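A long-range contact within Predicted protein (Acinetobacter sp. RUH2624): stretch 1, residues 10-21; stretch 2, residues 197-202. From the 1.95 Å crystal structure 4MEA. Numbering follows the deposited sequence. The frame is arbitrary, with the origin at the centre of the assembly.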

# COMPACT_ATOMS: atom_id res chain seq x y z
N ASP A 10 -14.39 -3.41 -15.58
CA ASP A 10 -15.39 -4.27 -14.96
C ASP A 10 -15.53 -5.59 -15.72
O ASP A 10 -16.53 -6.29 -15.59
CB ASP A 10 -16.73 -3.55 -14.78
CG ASP A 10 -17.36 -3.11 -16.09
OD1 ASP A 10 -17.08 -3.74 -17.14
OD2 ASP A 10 -18.14 -2.13 -16.07
N THR A 11 -14.53 -5.93 -16.52
CA THR A 11 -14.51 -7.22 -17.20
C THR A 11 -14.59 -8.37 -16.20
O THR A 11 -13.87 -8.37 -15.20
CB THR A 11 -13.24 -7.37 -18.04
OG1 THR A 11 -13.01 -6.16 -18.76
CG2 THR A 11 -13.36 -8.55 -19.01
N PRO A 12 -15.47 -9.35 -16.45
CA PRO A 12 -15.56 -10.52 -15.57
C PRO A 12 -14.27 -11.31 -15.62
O PRO A 12 -13.70 -11.48 -16.70
CB PRO A 12 -16.71 -11.33 -16.18
CG PRO A 12 -17.54 -10.33 -16.92
CD PRO A 12 -16.53 -9.35 -17.48
N PRO A 13 -13.79 -11.77 -14.46
CA PRO A 13 -12.54 -12.54 -14.39
C PRO A 13 -12.50 -13.72 -15.39
O PRO A 13 -11.44 -14.04 -15.92
CB PRO A 13 -12.55 -13.07 -12.95
CG PRO A 13 -13.29 -12.01 -12.17
CD PRO A 13 -14.31 -11.42 -13.12
N ALA A 14 -13.64 -14.35 -15.63
CA ALA A 14 -13.69 -15.51 -16.53
C ALA A 14 -13.43 -15.07 -17.96
O ALA A 14 -12.78 -15.78 -18.73
CB ALA A 14 -15.03 -16.22 -16.43
N VAL A 15 -13.96 -13.91 -18.32
CA VAL A 15 -13.74 -13.34 -19.64
C VAL A 15 -12.26 -12.97 -19.82
O VAL A 15 -11.64 -13.30 -20.83
CB VAL A 15 -14.68 -12.13 -19.89
CG1 VAL A 15 -14.29 -11.37 -21.15
CG2 VAL A 15 -16.14 -12.59 -19.97
N SER A 16 -11.68 -12.31 -18.82
CA SER A 16 -10.24 -12.04 -18.83
C SER A 16 -9.40 -13.31 -18.99
O SER A 16 -8.41 -13.31 -19.72
CB SER A 16 -9.83 -11.30 -17.56
OG SER A 16 -10.43 -10.02 -17.51
N GLN A 17 -9.77 -14.38 -18.29
CA GLN A 17 -9.02 -15.62 -18.37
C GLN A 17 -9.00 -16.17 -19.81
O GLN A 17 -7.99 -16.72 -20.26
CB GLN A 17 -9.58 -16.66 -17.39
CG GLN A 17 -8.78 -17.98 -17.34
CD GLN A 17 -7.31 -17.75 -17.02
OE1 GLN A 17 -6.97 -17.12 -16.01
NE2 GLN A 17 -6.43 -18.25 -17.88
N GLN A 18 -10.10 -16.00 -20.53
CA GLN A 18 -10.17 -16.42 -21.94
C GLN A 18 -9.24 -15.58 -22.80
O GLN A 18 -8.63 -16.08 -23.75
CB GLN A 18 -11.61 -16.34 -22.46
CG GLN A 18 -12.59 -17.29 -21.79
CD GLN A 18 -14.04 -16.88 -22.00
OE1 GLN A 18 -14.36 -16.13 -22.93
NE2 GLN A 18 -14.93 -17.36 -21.13
N MET A 19 -9.13 -14.29 -22.48
CA MET A 19 -8.13 -13.43 -23.11
C MET A 19 -6.72 -13.98 -22.88
O MET A 19 -5.92 -14.09 -23.81
CB MET A 19 -8.22 -11.99 -22.57
CG MET A 19 -9.55 -11.28 -22.82
SD MET A 19 -9.60 -9.56 -22.22
CE MET A 19 -8.73 -8.69 -23.52
N PHE A 20 -6.41 -14.33 -21.63
CA PHE A 20 -5.10 -14.87 -21.28
C PHE A 20 -4.85 -16.17 -22.04
O PHE A 20 -3.75 -16.40 -22.54
CB PHE A 20 -4.98 -15.14 -19.76
CG PHE A 20 -5.19 -13.92 -18.89
CD1 PHE A 20 -4.91 -12.65 -19.36
CD2 PHE A 20 -5.67 -14.06 -17.59
CE1 PHE A 20 -5.10 -11.53 -18.55
CE2 PHE A 20 -5.87 -12.94 -16.77
CZ PHE A 20 -5.58 -11.68 -17.25
N ASN A 21 -5.86 -17.03 -22.11
CA ASN A 21 -5.74 -18.31 -22.81
C ASN A 21 -5.47 -18.13 -24.29
O ASN A 21 -4.73 -18.90 -24.90
CB ASN A 21 -7.01 -19.14 -22.65
CG ASN A 21 -7.23 -19.61 -21.24
OD1 ASN A 21 -6.33 -19.56 -20.39
ND2 ASN A 21 -8.44 -20.10 -20.97
N ALA A 197 -4.54 -12.71 -7.79
CA ALA A 197 -4.84 -13.94 -8.54
C ALA A 197 -6.33 -14.06 -8.84
O ALA A 197 -6.72 -14.66 -9.85
CB ALA A 197 -4.34 -15.20 -7.79
N ASN A 198 -7.17 -13.50 -7.98
CA ASN A 198 -8.61 -13.55 -8.21
C ASN A 198 -9.05 -12.78 -9.45
O ASN A 198 -10.01 -13.15 -10.13
CB ASN A 198 -9.41 -13.09 -6.98
CG ASN A 198 -10.91 -13.04 -7.25
OD1 ASN A 198 -11.46 -11.99 -7.59
ND2 ASN A 198 -11.57 -14.19 -7.13
N ASP A 199 -8.35 -11.68 -9.75
CA ASP A 199 -8.67 -10.89 -10.93
C ASP A 199 -7.44 -10.09 -11.36
O ASP A 199 -7.33 -8.91 -11.06
CB ASP A 199 -9.84 -9.94 -10.65
CG ASP A 199 -10.45 -9.36 -11.91
OD1 ASP A 199 -9.79 -9.39 -12.97
OD2 ASP A 199 -11.59 -8.85 -11.84
N PRO A 200 -6.49 -10.76 -12.04
CA PRO A 200 -5.24 -10.08 -12.43
C PRO A 200 -5.49 -8.95 -13.42
O PRO A 200 -4.82 -7.93 -13.34
CB PRO A 200 -4.42 -11.20 -13.09
CG PRO A 200 -5.00 -12.48 -12.55
CD PRO A 200 -6.47 -12.20 -12.36
N ASN A 201 -6.43 -9.13 -14.34
CA ASN A 201 -6.73 -8.08 -15.31
C ASN A 201 -7.18 -6.78 -14.62
O ASN A 201 -6.77 -5.68 -15.00
CB ASN A 201 -7.76 -8.55 -16.34
CG ASN A 201 -7.69 -7.77 -17.64
OD1 ASN A 201 -6.77 -6.97 -17.85
ND2 ASN A 201 -8.65 -7.99 -18.53
N LEU A 202 -8.00 -6.91 -13.58
CA LEU A 202 -8.49 -5.75 -12.84
C LEU A 202 -7.33 -5.00 -12.20
O LEU A 202 -7.18 -3.78 -12.39
CB LEU A 202 -9.50 -6.18 -11.76
CG LEU A 202 -9.94 -5.14 -10.72
CD1 LEU A 202 -10.66 -3.97 -11.40
CD2 LEU A 202 -10.84 -5.78 -9.66
O HOH W 1 -13.12 -6.89 -13.23
O HOH W 2 -11.13 -9.17 -15.17
O HOH W 3 -10.61 -5.83 -20.00

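Two helix starts brought together across 180 or more residues illustrate how a small interface can combine one direct polar bond with water bridges. Pro12 and Asp199 each occupy an N-cap position, and the two stretches come close just beyond the first of these, with the CA atoms of Pro13 and Asp199 5.4 Å apart.

Along the second stretch, Asn198 contributes backbone: its O lies 3.8 Å from Pro13 CB, a van der Waals contact. Asp199 follows with a carboxylate that serves two ends. Its OD1 caps its own helix, accepting from Leu202 N at 3.1 Å, and also accepts from water 2. That water donates to Thr11 O as well and receives the hydroxyl proton of Ser16. Asp199 OD2 and Thr11 O, 4.1 Å apart and both acceptors, cannot bond directly; water 1 donates to each and joins them.

Pro200 sets its ring carbon CB 4.3 Å from Phe20 CE2, an apolar contact on the buried side chain. Asn201 then makes the central link: its ND2 donates to Ser16 OG at 2.9 Å, nearly straight at 163°. Since Ser16 OG gives its proton to water 2, it acts as donor and acceptor at once. The Asn201 CB approaches Phe20 CZ at 3.9 Å, so van der Waals contact with the aromatic ring accompanies the polar bond.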